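Local coordinates for protein GphF Dehydratase 1 (Archangium violaceum, PDB 6MBF) that probably dehydrates a chain intermediate of the gephyronic acid polyketide synthase and may also shift the position of the resulting olefin, at residues 159-164 and 221-226; 175-180 and 248-253; 205-210 and 278-283; 216-221 and 258-263. One frame throughout, in Å; residues are numbered along the deposited sequence.

How the interactions relate
Following the chain from the N terminus, the loop 159-164 after helix 151-158 is the first to find its partner: interaction 1 closes at 221-226, the start of strand 224-234. The hairpin turn at 175-180 opens before that closure and meets 248-253, so interaction 2 crosses interaction 1. Interaction 3 starts on helix 200-214, at 205-210, and ends latest, at 278-283, crossing both. Interaction 4, 216-221 with 258-263, falls wholly within the span of interaction 3 while crossing interactions 1 and 2, and it shares Arg221 with interaction 1. They join, in order, loop to strand entry, hairpin turn to the loop after strand 241-248, helix to strand 273-284, and the loop after that helix to strand 259-267.

Interaction 1: residues 159-164 and 221-226; sequences RIYYGP and REPFVP
The hydroxyl of Tyr161, lying against Pro223, is gripped twice: it hydrogen-bonds the backbone carbonyl of His220, just ahead of 221-226, and it takes a weak bond from a water whose oxygen is 3.4 Å from Tyr161 OH. That same water is held more firmly on its other side, where it accepts from the amide of Glu222, 2.9 Å from Glu222 N, so the two loops are bridged through solvent as well as directly. Below the hydroxyl the contact is apolar. Pro223 CG sits over one face of the phenol, 3.9 Å from the centroid of the Tyr161 ring and 25° off its normal, a CH-pi contact. The offset is toward the hydroxyl end: Pro223 CG is 3.6 Å from Tyr161 CZ, and Pro223 CD lies the same 3.6 Å from Tyr161 OH. This joins the loop after helix 151-158 to the residues leading into strand 224-234 of the second hot-dog unit of a dehydratase double hot-dog fold. A phenylalanine here would probably leave the His220 carbonyl without its mate and the water with one grip fewer. With CG anti to the carbonyl carbon (chi1 -53°), the tyrosine ring reaches out to Pro223. Its opposite face receives Ile160 CG1, 3.8 Å above the ring plane. Tyr161 and Trp42, and likewise Pro223 and Ala285, are joined by backbone hydrogen bonds.

Interaction 2: residues 175-180 and 248-253; sequences RGREAI and LHPPRS
Arg177 and Leu248 pair where a two-residue beta hairpin, turning through a type II' turn from Arg175 to Glu178, comes up against the end of strand 241-248 in the second hot-dog unit. The backbone bond is nearly straight: Leu248 N donates to Arg177 O at 2.9 Å, 174° at the hydrogen. The side chain of Arg177 then returns the favour. Its NE donates to Leu248 O at 3.1 Å, with the oxygen in the guanidinium plane, although the donor stands above the plane of the carbonyl it approaches. A bend at chi3 (-63°) folds the arginine back over the loop and brings NE to this oxygen. Leu248 O takes a second bond, from a water 2.8 Å away, and that water accepts in turn from the guanidinium, 2.9 Å from Arg177 NH2, closing a ring of contacts around one carbonyl. Pro250 covers a face of the guanidinium: Pro250 CA lies 3.5 Å above its plane, over the centre, and Pro250 CB and CD lie against NH2 from that same side. Nearer the root of the arginine side chain, Arg177 CD rests 3.8 Å from Pro251 CD. The contact is at the surface, but the Leu248 side chain packs on Val210, Leu213 and Ile214 of helix 200-214. The hairpin is set by its own two backbone bonds between Arg175 and Glu178. At the last residue of the turn, the Glu178 carboxylate is held at both oxygens, OE1 accepting from His245 NE2 and OE2 forming a salt bridge with Arg247 NE.

Interaction 3: residues 205-210 and 278-283; sequences ACFQCV and DALQLK
Leu280 sends its CG away from its backbone N (chi1 174°) and Phe207 sets CG anti to its carbonyl carbon, beside the backbone N (chi1 -68°), and between them these torsions put a leucine methyl squarely on an aromatic face. Leu280 CD2 lies over the centre of the Phe207 ring, 3.6 Å from the centroid and only 9° off the normal, a CH-pi contact in which that one methyl is 3.6 to 4.0 Å from all six ring carbons of Phe207. The other methyl reaches the far rim: Leu280 CD1 is 3.8 Å from Phe207 CE2. One helical turn on, Val210 makes a looser apolar contact, its CG1 4.1 Å from Leu282 CD1. Leu280 and Leu282, two residues apart, both face the helix, and all four side chains are buried. Replacing Phe207 with an alanine would probably open a gap beneath the Leu280 methyls and leave them free to turn. The strand carries a G1 beta bulge here, Ala279 and Leu280 both facing Ala262, with Ala279 at the positive phi usual at the first position of such a bulge. This is the core packing of a hot-dog fold, a long helix lying against the concave side of an antiparallel sheet. Strand 259-267 supports the same face of the helix, with Leu264 against Phe207 and Ala262 against Val210. Next to it, Leu246 and Leu248 of strand 241-248 also meet Val210, Pro226 of strand 224-234 packs on Leu280, and strand 169-175 meets Gln208 and Cys209.

Interaction 4: residues 216-221 and 258-263; sequences AHESHR and QTHTAD
A histidine-carboxylate hydrogen bond, between Glu218 and His260 on strand 259-267, joins the loop after the hot-dog helix 200-214 to the neighbouring strand. His260 NE2 donates to Glu218 OE1 at 3.0 Å and almost in line, 171° at the hydrogen. The oxygen lies in the imidazole plane, at the ring edge, but the ring meets it from above the carboxylate plane, and the two flat groups are turned 69° apart. Glu218 reaches across with CG set between its backbone N and carbonyl carbon, the crowded position, and its chain extended beyond, while His260 comes from the opposite direction. The other carboxylate oxygen is busy too: Glu218 OE2 accepts from the backbone N of Asn257 and forms a salt bridge with Arg284. The guanidinium of Arg284 would probably favour the ionised carboxylate. Phe224 meets the His260 ring edge-to-face, and Ile214 and Pro251 also pack on it, which leaves the histidine largely buried with its NE2 satisfied. Just past Glu218 the loop turns on an ST turn, Ser219 OG accepting from Arg221 N at 2.9 Å. The arrangement is a partly buried His-carboxylate link between a sheet strand and the loop following the central helix of a hot-dog unit.

Interaction 1: residues 159-164 and 221-226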
loop_
_atom_site.group_PDB
_atom_site.type_symbol
_atom_site.label_atom_id
_atom_site.label_comp_id
_atom_site.label_asym_id
_atom_site.label_seq_id
_atom_site.Cartn_x
_atom_site.Cartn_y
_atom_site.Cartn_z
ATOM N N ARG A 159 4.126 -16.825 6.077
ATOM C CA ARG A 159 2.844 -17.327 5.595
ATOM C C ARG A 159 1.750 -17.265 6.651
ATOM O O ARG A 159 0.571 -17.387 6.299
ATOM C CB ARG A 159 2.995 -18.756 5.069
ATOM C CG ARG A 159 3.161 -19.813 6.134
ATOM C CD ARG A 159 3.513 -21.144 5.471
ATOM N NE ARG A 159 4.127 -22.087 6.400
ATOM C CZ ARG A 159 3.484 -23.096 6.972
ATOM N NH1 ARG A 159 2.199 -23.300 6.710
ATOM N NH2 ARG A 159 4.127 -23.905 7.803
ATOM N N ILE A 160 2.103 -17.035 7.922
ATOM C CA ILE A 160 1.096 -16.770 8.940
ATOM C C ILE A 160 0.472 -15.395 8.761
ATOM O O ILE A 160 -0.602 -15.127 9.323
ATOM C CB ILE A 160 1.696 -16.913 10.351
ATOM C CG1 ILE A 160 2.897 -15.980 10.533
ATOM C CG2 ILE A 160 2.109 -18.352 10.595
ATOM C CD1 ILE A 160 3.388 -15.912 11.963
ATOM N N TYR A 161 1.123 -14.512 7.994
ATOM C CA TYR A 161 0.598 -13.185 7.709
ATOM C C TYR A 161 0.119 -13.007 6.278
ATOM O O TYR A 161 -0.696 -12.116 6.032
ATOM C CB TYR A 161 1.661 -12.112 7.971
ATOM C CG TYR A 161 2.283 -12.173 9.338
ATOM C CD1 TYR A 161 1.498 -12.266 10.480
ATOM C CD2 TYR A 161 3.667 -12.133 9.487
ATOM C CE1 TYR A 161 2.082 -12.315 11.750
ATOM C CE2 TYR A 161 4.253 -12.192 10.743
ATOM C CZ TYR A 161 3.461 -12.282 11.858
ATOM O OH TYR A 161 4.059 -12.325 13.096
ATOM N N TYR A 162 0.607 -13.807 5.337
ATOM C CA TYR A 162 0.394 -13.538 3.922
ATOM C C TYR A 162 0.038 -14.818 3.192
ATOM O O TYR A 162 0.700 -15.843 3.383
ATOM C CB TYR A 162 1.651 -12.949 3.290
ATOM C CG TYR A 162 1.850 -11.466 3.487
ATOM C CD1 TYR A 162 1.025 -10.542 2.841
ATOM C CD2 TYR A 162 2.908 -10.985 4.254
ATOM C CE1 TYR A 162 1.223 -9.174 2.990
ATOM C CE2 TYR A 162 3.118 -9.617 4.409
ATOM C CZ TYR A 162 2.279 -8.716 3.767
ATOM O OH TYR A 162 2.501 -7.357 3.916
ATOM N N GLY A 163 -0.977 -14.744 2.338
ATOM C CA GLY A 163 -1.354 -15.853 1.495
ATOM C C GLY A 163 -0.680 -15.834 0.136
ATOM O O GLY A 163 0.137 -14.956 -0.179
ATOM N N PRO A 164 -1.027 -16.811 -0.711
ATOM C CA PRO A 164 -0.276 -17.016 -1.961
ATOM C C PRO A 164 -0.447 -15.928 -3.005
ATOM O O PRO A 164 0.340 -15.901 -3.960
ATOM C CB PRO A 164 -0.815 -18.355 -2.485
ATOM C CG PRO A 164 -2.135 -18.534 -1.809
ATOM C CD PRO A 164 -2.024 -17.871 -0.475
ATOM N N ARG A 221 7.757 -11.826 14.920
ATOM C CA ARG A 221 6.645 -11.723 15.854
ATOM C C ARG A 221 6.393 -10.254 16.193
ATOM O O ARG A 221 7.317 -9.439 16.213
ATOM C CB ARG A 221 6.924 -12.525 17.132
ATOM C CG ARG A 221 5.675 -12.760 17.979
ATOM C CD ARG A 221 5.948 -13.537 19.266
ATOM N NE ARG A 221 6.353 -12.671 20.373
ATOM C CZ ARG A 221 5.544 -11.819 20.998
ATOM N NH1 ARG A 221 4.277 -11.693 20.624
ATOM N NH2 ARG A 221 6.003 -11.078 21.995
ATOM N N GLU A 222 5.120 -9.917 16.463
ATOM C CA GLU A 222 4.680 -8.527 16.583
ATOM C C GLU A 222 5.133 -7.772 15.336
ATOM O O GLU A 222 5.965 -6.855 15.429
ATOM C CB GLU A 222 5.243 -7.854 17.837
ATOM C CG GLU A 222 5.182 -8.686 19.102
ATOM C CD GLU A 222 6.218 -8.243 20.119
ATOM O OE1 GLU A 222 7.225 -8.964 20.314
ATOM O OE2 GLU A 222 6.037 -7.155 20.706
ATOM N N PRO A 223 4.602 -8.120 14.166
ATOM C CA PRO A 223 5.241 -7.704 12.913
ATOM C C PRO A 223 5.047 -6.226 12.620
ATOM O O PRO A 223 4.082 -5.596 13.062
ATOM C CB PRO A 223 4.535 -8.568 11.865
ATOM C CG PRO A 223 3.172 -8.770 12.439
ATOM C CD PRO A 223 3.381 -8.911 13.923
ATOM N N PHE A 224 5.989 -5.679 11.854
ATOM C CA PHE A 224 5.917 -4.280 11.463
ATOM C C PHE A 224 4.740 -4.034 10.528
ATOM O O PHE A 224 4.463 -4.830 9.625
ATOM C CB PHE A 224 7.221 -3.852 10.791
ATOM C CG PHE A 224 8.385 -3.788 11.738
ATOM C CD1 PHE A 224 8.606 -2.654 12.514
ATOM C CD2 PHE A 224 9.239 -4.869 11.880
ATOM C CE1 PHE A 224 9.671 -2.602 13.405
ATOM C CE2 PHE A 224 10.304 -4.819 12.771
ATOM C CZ PHE A 224 10.518 -3.692 13.529
ATOM N N VAL A 225 4.061 -2.914 10.750
ATOM C CA VAL A 225 2.902 -2.493 9.968
ATOM C C VAL A 225 3.126 -1.058 9.499
ATOM O O VAL A 225 3.596 -0.225 10.286
ATOM C CB VAL A 225 1.618 -2.615 10.806
ATOM C CG1 VAL A 225 0.448 -1.967 10.101
ATOM C CG2 VAL A 225 1.330 -4.082 11.097
ATOM N N PRO A 226 2.817 -0.716 8.247
ATOM C CA PRO A 226 2.909 0.692 7.824
ATOM C C PRO A 226 1.887 1.533 8.574
ATOM O O PRO A 226 0.688 1.232 8.559
ATOM C CB PRO A 226 2.604 0.640 6.322
ATOM C CG PRO A 226 2.787 -0.790 5.925
ATOM C CD PRO A 226 2.470 -1.612 7.131
HETATM O O HOH W 1 3.122 -12.018 16.368
#

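Interaction 2: residues 175-180 and 248-253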
loop_
_atom_site.group_PDB
_atom_site.type_symbol
_atom_site.label_atom_id
_atom_site.label_comp_id
_atom_site.label_asym_id
_atom_site.label_seq_id
_atom_site.Cartn_x
_atom_site.Cartn_y
_atom_site.Cartn_z
ATOM N N ARG A 175 22.590 -4.899 0.451
ATOM C CA ARG A 175 23.931 -4.427 0.781
ATOM C C ARG A 175 23.770 -3.343 1.832
ATOM O O ARG A 175 23.166 -2.303 1.554
ATOM C CB ARG A 175 24.652 -3.888 -0.455
ATOM C CG ARG A 175 25.890 -3.077 -0.137
ATOM C CD ARG A 175 27.139 -3.937 -0.115
ATOM N NE ARG A 175 27.454 -4.480 -1.433
ATOM C CZ ARG A 175 28.617 -5.042 -1.748
ATOM N NH1 ARG A 175 29.580 -5.125 -0.842
ATOM N NH2 ARG A 175 28.821 -5.516 -2.971
ATOM N N GLY A 176 24.274 -3.586 3.038
ATOM C CA GLY A 176 23.943 -2.686 4.136
ATOM C C GLY A 176 22.440 -2.630 4.366
ATOM O O GLY A 176 21.755 -3.659 4.409
ATOM N N ARG A 177 21.913 -1.416 4.520
ATOM C CA ARG A 177 20.485 -1.193 4.712
ATOM C C ARG A 177 19.759 -0.893 3.405
ATOM O O ARG A 177 18.635 -0.372 3.435
ATOM C CB ARG A 177 20.243 -0.043 5.696
ATOM C CG ARG A 177 20.772 -0.255 7.097
ATOM C CD ARG A 177 20.182 0.778 8.045
ATOM N NE ARG A 177 20.573 2.141 7.706
ATOM C CZ ARG A 177 21.708 2.712 8.105
ATOM N NH1 ARG A 177 22.566 2.035 8.868
ATOM N NH2 ARG A 177 21.983 3.959 7.750
ATOM N N GLU A 178 20.374 -1.201 2.267
ATOM C CA GLU A 178 19.770 -0.996 0.963
ATOM C C GLU A 178 19.530 -2.328 0.270
ATOM O O GLU A 178 20.177 -3.342 0.559
ATOM C CB GLU A 178 20.654 -0.103 0.084
ATOM C CG GLU A 178 20.864 1.277 0.671
ATOM C CD GLU A 178 21.524 2.246 -0.301
ATOM O OE1 GLU A 178 21.471 1.998 -1.528
ATOM O OE2 GLU A 178 22.089 3.262 0.174
ATOM N N ALA A 179 18.569 -2.320 -0.652
ATOM C CA ALA A 179 18.257 -3.528 -1.398
ATOM C C ALA A 179 17.680 -3.148 -2.748
ATOM O O ALA A 179 17.143 -2.054 -2.935
ATOM C CB ALA A 179 17.276 -4.429 -0.642
ATOM N N ILE A 180 17.793 -4.075 -3.693
ATOM C CA ILE A 180 17.064 -4.005 -4.950
ATOM C C ILE A 180 16.265 -5.288 -5.095
ATOM O O ILE A 180 16.805 -6.391 -4.929
ATOM C CB ILE A 180 17.991 -3.791 -6.156
ATOM C CG1 ILE A 180 18.595 -2.393 -6.097
ATOM C CG2 ILE A 180 17.217 -3.983 -7.457
ATOM C CD1 ILE A 180 19.622 -2.188 -7.135
ATOM N N LEU A 248 16.609 1.613 4.094
ATOM C CA LEU A 248 16.175 1.741 5.474
ATOM C C LEU A 248 16.965 2.843 6.167
ATOM O O LEU A 248 18.180 2.961 5.988
ATOM C CB LEU A 248 16.360 0.410 6.205
ATOM C CG LEU A 248 15.183 -0.561 6.085
ATOM C CD1 LEU A 248 15.647 -1.995 6.297
ATOM C CD2 LEU A 248 14.091 -0.197 7.093
ATOM N N HIS A 249 16.267 3.659 6.951
ATOM C CA HIS A 249 16.922 4.657 7.771
ATOM C C HIS A 249 17.686 3.966 8.900
ATOM O O HIS A 249 17.394 2.819 9.242
ATOM C CB HIS A 249 15.890 5.635 8.336
ATOM C CG HIS A 249 15.268 6.522 7.305
ATOM N ND1 HIS A 249 14.618 7.694 7.629
ATOM C CD2 HIS A 249 15.203 6.415 5.956
ATOM C CE1 HIS A 249 14.173 8.268 6.526
ATOM N NE2 HIS A 249 14.515 7.514 5.495
ATOM N N PRO A 250 18.676 4.636 9.487
ATOM C CA PRO A 250 19.427 4.028 10.591
ATOM C C PRO A 250 18.505 3.678 11.745
ATOM O O PRO A 250 17.732 4.525 12.214
ATOM C CB PRO A 250 20.438 5.119 10.987
ATOM C CG PRO A 250 19.976 6.366 10.324
ATOM C CD PRO A 250 19.227 5.944 9.097
ATOM N N PRO A 251 18.537 2.434 12.206
ATOM C CA PRO A 251 17.661 2.023 13.305
ATOM C C PRO A 251 18.201 2.507 14.643
ATOM O O PRO A 251 19.386 2.798 14.800
ATOM C CB PRO A 251 17.679 0.491 13.232
ATOM C CG PRO A 251 18.603 0.131 12.098
ATOM C CD PRO A 251 19.411 1.340 11.764
ATOM N N ARG A 252 17.300 2.590 15.618
ATOM C CA ARG A 252 17.733 3.033 16.936
ATOM C C ARG A 252 18.459 1.927 17.691
ATOM O O ARG A 252 19.305 2.220 18.542
ATOM C CB ARG A 252 16.535 3.558 17.739
ATOM C CG ARG A 252 15.399 2.565 17.933
ATOM C CD ARG A 252 15.552 1.753 19.221
ATOM N NE ARG A 252 14.550 0.695 19.343
ATOM C CZ ARG A 252 13.423 0.805 20.042
ATOM N NH1 ARG A 252 13.148 1.929 20.689
ATOM N NH2 ARG A 252 12.572 -0.211 20.098
ATOM N N SER A 253 18.164 0.663 17.383
ATOM C CA SER A 253 18.753 -0.477 18.075
ATOM C C SER A 253 19.270 -1.488 17.063
ATOM O O SER A 253 18.659 -1.692 16.008
ATOM C CB SER A 253 17.733 -1.146 19.007
ATOM O OG SER A 253 18.274 -2.310 19.611
HETATM O O HOH W 2 19.975 5.079 5.941
#

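Interaction 3: residues 205-210 and 278-283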
loop_
_atom_site.group_PDB
_atom_site.type_symbol
_atom_site.label_atom_id
_atom_site.label_comp_id
_atom_site.label_asym_id
_atom_site.label_seq_id
_atom_site.Cartn_x
_atom_site.Cartn_y
_atom_site.Cartn_z
ATOM N N ALA A 205 4.286 -5.888 -2.278
ATOM C CA ALA A 205 5.505 -6.657 -2.526
ATOM C C ALA A 205 6.753 -5.797 -2.325
ATOM O O ALA A 205 7.747 -6.256 -1.749
ATOM C CB ALA A 205 5.472 -7.246 -3.939
ATOM N N CYS A 206 6.712 -4.536 -2.761
ATOM C CA CYS A 206 7.841 -3.640 -2.527
ATOM C C CYS A 206 8.050 -3.395 -1.037
ATOM O O CYS A 206 9.186 -3.401 -0.551
ATOM C CB CYS A 206 7.630 -2.317 -3.268
ATOM S SG CYS A 206 7.578 -2.476 -5.077
ATOM N N PHE A 207 6.966 -3.183 -0.292
ATOM C CA PHE A 207 7.112 -2.992 1.146
ATOM C C PHE A 207 7.610 -4.267 1.817
ATOM O O PHE A 207 8.380 -4.197 2.782
ATOM C CB PHE A 207 5.787 -2.528 1.761
ATOM C CG PHE A 207 5.362 -1.124 1.356
ATOM C CD1 PHE A 207 6.142 -0.335 0.511
ATOM C CD2 PHE A 207 4.162 -0.607 1.821
ATOM C CE1 PHE A 207 5.725 0.966 0.145
ATOM C CE2 PHE A 207 3.746 0.676 1.465
ATOM C CZ PHE A 207 4.520 1.460 0.632
ATOM N N GLN A 208 7.227 -5.440 1.295
ATOM C CA GLN A 208 7.725 -6.688 1.870
ATOM C C GLN A 208 9.230 -6.859 1.655
ATOM O O GLN A 208 9.888 -7.553 2.442
ATOM C CB GLN A 208 6.950 -7.882 1.302
ATOM C CG GLN A 208 5.520 -8.034 1.853
ATOM C CD GLN A 208 5.030 -9.449 1.711
ATOM O OE1 GLN A 208 5.718 -10.390 2.119
ATOM N NE2 GLN A 208 3.852 -9.624 1.111
ATOM N N CYS A 209 9.797 -6.246 0.607
ATOM C CA CYS A 209 11.250 -6.196 0.476
ATOM C C CYS A 209 11.883 -5.505 1.680
ATOM O O CYS A 209 12.950 -5.920 2.155
ATOM C CB CYS A 209 11.649 -5.480 -0.815
ATOM S SG CYS A 209 11.221 -6.355 -2.341
ATOM N N VAL A 210 11.242 -4.450 2.193
ATOM C CA VAL A 210 11.745 -3.811 3.408
ATOM C C VAL A 210 11.654 -4.780 4.578
ATOM O O VAL A 210 12.595 -4.897 5.379
ATOM C CB VAL A 210 10.986 -2.504 3.710
ATOM C CG1 VAL A 210 11.636 -1.787 4.909
ATOM C CG2 VAL A 210 10.941 -1.597 2.498
ATOM N N ASP A 278 8.499 8.201 0.020
ATOM C CA ASP A 278 9.372 8.861 0.981
ATOM C C ASP A 278 8.872 8.605 2.394
ATOM O O ASP A 278 7.708 8.880 2.703
ATOM C CB ASP A 278 9.442 10.374 0.736
ATOM C CG ASP A 278 10.053 10.718 -0.603
ATOM O OD1 ASP A 278 9.590 11.690 -1.241
ATOM O OD2 ASP A 278 10.985 10.002 -1.020
ATOM N N ALA A 279 9.766 8.112 3.252
ATOM C CA ALA A 279 9.506 7.960 4.679
ATOM C C ALA A 279 8.258 7.111 4.942
ATOM O O ALA A 279 7.310 7.526 5.613
ATOM C CB ALA A 279 9.401 9.334 5.357
ATOM N N LEU A 280 8.265 5.904 4.389
ATOM C CA LEU A 280 7.347 4.889 4.870
ATOM C C LEU A 280 7.678 4.593 6.330
ATOM O O LEU A 280 8.814 4.241 6.654
ATOM C CB LEU A 280 7.476 3.630 4.015
ATOM C CG LEU A 280 6.672 2.419 4.488
ATOM C CD1 LEU A 280 5.188 2.686 4.372
ATOM C CD2 LEU A 280 7.061 1.166 3.706
ATOM N N GLN A 281 6.706 4.769 7.214
ATOM C CA GLN A 281 6.916 4.619 8.648
ATOM C C GLN A 281 6.291 3.304 9.094
ATOM O O GLN A 281 5.098 3.071 8.871
ATOM C CB GLN A 281 6.334 5.819 9.396
ATOM C CG GLN A 281 7.144 7.097 9.142
ATOM C CD GLN A 281 6.292 8.350 9.035
ATOM O OE1 GLN A 281 6.058 8.871 7.939
ATOM N NE2 GLN A 281 5.845 8.854 10.175
ATOM N N LEU A 282 7.102 2.431 9.689
ATOM C CA LEU A 282 6.665 1.110 10.119
ATOM C C LEU A 282 6.708 1.012 11.636
ATOM O O LEU A 282 7.638 1.512 12.270
ATOM C CB LEU A 282 7.556 0.015 9.526
ATOM C CG LEU A 282 7.727 -0.025 8.010
ATOM C CD1 LEU A 282 8.703 -1.157 7.641
ATOM C CD2 LEU A 282 6.376 -0.229 7.357
ATOM N N LYS A 283 5.707 0.356 12.220
ATOM C CA LYS A 283 5.690 0.151 13.661
ATOM C C LYS A 283 5.187 -1.253 13.962
ATOM O O LYS A 283 4.283 -1.752 13.286
ATOM C CB LYS A 283 4.812 1.198 14.365
ATOM C CG LYS A 283 4.900 1.143 15.879
ATOM C CD LYS A 283 4.122 2.272 16.530
ATOM C CE LYS A 283 4.292 2.246 18.040
ATOM N NZ LYS A 283 3.595 3.390 18.686
#

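Interaction 4: residues 216-221 and 258-263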
loop_
_atom_site.group_PDB
_atom_site.type_symbol
_atom_site.label_atom_id
_atom_site.label_comp_id
_atom_site.label_asym_id
_atom_site.label_seq_id
_atom_site.Cartn_x
_atom_site.Cartn_y
_atom_site.Cartn_z
ATOM N N ALA A 216 15.916 -10.096 8.718
ATOM C CA ALA A 216 17.223 -10.730 8.807
ATOM C C ALA A 216 17.863 -10.504 10.170
ATOM O O ALA A 216 18.712 -11.301 10.584
ATOM C CB ALA A 216 18.143 -10.210 7.704
ATOM N N HIS A 217 17.452 -9.457 10.891
ATOM C CA HIS A 217 18.106 -9.046 12.125
ATOM C C HIS A 217 17.225 -9.082 13.363
ATOM O O HIS A 217 17.764 -8.997 14.473
ATOM C CB HIS A 217 18.663 -7.622 11.982
ATOM C CG HIS A 217 19.491 -7.422 10.754
ATOM N ND1 HIS A 217 20.791 -7.868 10.653
ATOM C CD2 HIS A 217 19.200 -6.833 9.571
ATOM C CE1 HIS A 217 21.268 -7.556 9.461
ATOM N NE2 HIS A 217 20.323 -6.931 8.783
ATOM N N GLU A 218 15.904 -9.175 13.223
ATOM C CA GLU A 218 15.034 -9.210 14.387
ATOM C C GLU A 218 13.770 -9.994 14.056
ATOM O O GLU A 218 13.501 -10.331 12.898
ATOM C CB GLU A 218 14.712 -7.790 14.890
ATOM C CG GLU A 218 14.165 -6.827 13.844
ATOM C CD GLU A 218 14.033 -5.412 14.383
ATOM O OE1 GLU A 218 14.688 -4.497 13.846
ATOM O OE2 GLU A 218 13.282 -5.213 15.361
ATOM N N SER A 219 12.995 -10.284 15.099
ATOM C CA SER A 219 11.904 -11.246 14.998
ATOM C C SER A 219 10.736 -10.703 14.181
ATOM O O SER A 219 10.419 -9.513 14.219
ATOM C CB SER A 219 11.412 -11.632 16.398
ATOM O OG SER A 219 10.211 -12.391 16.344
ATOM N N HIS A 220 10.067 -11.605 13.465
ATOM C CA HIS A 220 8.834 -11.259 12.775
ATOM C C HIS A 220 7.597 -11.436 13.653
ATOM O O HIS A 220 6.480 -11.202 13.178
ATOM C CB HIS A 220 8.698 -12.083 11.485
ATOM C CG HIS A 220 8.429 -13.535 11.718
ATOM N ND1 HIS A 220 9.266 -14.337 12.462
ATOM C CD2 HIS A 220 7.415 -14.332 11.301
ATOM C CE1 HIS A 220 8.780 -15.565 12.496
ATOM N NE2 HIS A 220 7.659 -15.590 11.797
ATOM N N ARG A 221 7.757 -11.826 14.920
ATOM C CA ARG A 221 6.645 -11.723 15.854
ATOM C C ARG A 221 6.393 -10.254 16.193
ATOM O O ARG A 221 7.317 -9.439 16.213
ATOM C CB ARG A 221 6.924 -12.525 17.132
ATOM C CG ARG A 221 5.675 -12.760 17.979
ATOM C CD ARG A 221 5.948 -13.537 19.266
ATOM N NE ARG A 221 6.353 -12.671 20.373
ATOM C CZ ARG A 221 5.544 -11.819 20.998
ATOM N NH1 ARG A 221 4.277 -11.693 20.624
ATOM N NH2 ARG A 221 6.003 -11.078 21.995
ATOM N N GLN A 258 11.084 -1.011 17.703
ATOM C CA GLN A 258 9.641 -0.850 17.585
ATOM C C GLN A 258 9.245 -0.180 16.278
ATOM O O GLN A 258 8.106 -0.356 15.832
ATOM C CB GLN A 258 9.084 -0.032 18.751
ATOM C CG GLN A 258 9.118 -0.761 20.083
ATOM C CD GLN A 258 8.401 -2.098 20.034
ATOM O OE1 GLN A 258 7.244 -2.186 19.613
ATOM N NE2 GLN A 258 9.089 -3.152 20.460
ATOM N N THR A 259 10.151 0.584 15.665
ATOM C CA THR A 259 9.840 1.311 14.444
ATOM C C THR A 259 11.002 1.237 13.466
ATOM O O THR A 259 12.164 1.055 13.853
ATOM C CB THR A 259 9.517 2.791 14.703
ATOM O OG1 THR A 259 10.649 3.423 15.312
ATOM C CG2 THR A 259 8.302 2.937 15.608
ATOM N N HIS A 260 10.664 1.380 12.185
ATOM C CA HIS A 260 11.625 1.583 11.112
ATOM C C HIS A 260 11.049 2.607 10.147
ATOM O O HIS A 260 9.837 2.847 10.118
ATOM C CB HIS A 260 11.942 0.295 10.343
ATOM C CG HIS A 260 12.898 -0.611 11.045
ATOM N ND1 HIS A 260 14.257 -0.397 11.042
ATOM C CD2 HIS A 260 12.695 -1.750 11.750
ATOM C CE1 HIS A 260 14.853 -1.358 11.725
ATOM N NE2 HIS A 260 13.927 -2.191 12.167
ATOM N N THR A 261 11.933 3.200 9.353
ATOM C CA THR A 261 11.543 4.113 8.283
ATOM C C THR A 261 12.306 3.724 7.026
ATOM O O THR A 261 13.463 3.298 7.106
ATOM C CB THR A 261 11.820 5.580 8.660
ATOM O OG1 THR A 261 11.153 5.902 9.885
ATOM C CG2 THR A 261 11.325 6.535 7.571
ATOM N N ALA A 262 11.658 3.836 5.864
ATOM C CA ALA A 262 12.303 3.470 4.612
ATOM C C ALA A 262 11.843 4.396 3.495
ATOM O O ALA A 262 10.717 4.905 3.509
ATOM C CB ALA A 262 12.008 2.009 4.230
ATOM N N ASP A 263 12.733 4.595 2.525
ATOM C CA ASP A 263 12.429 5.245 1.259
ATOM C C ASP A 263 12.521 4.211 0.140
ATOM O O ASP A 263 13.314 3.270 0.211
ATOM C CB ASP A 263 13.401 6.398 0.982
ATOM C CG ASP A 263 13.500 7.363 2.138
ATOM O OD1 ASP A 263 12.442 7.808 2.622
ATOM O OD2 ASP A 263 14.637 7.673 2.560
#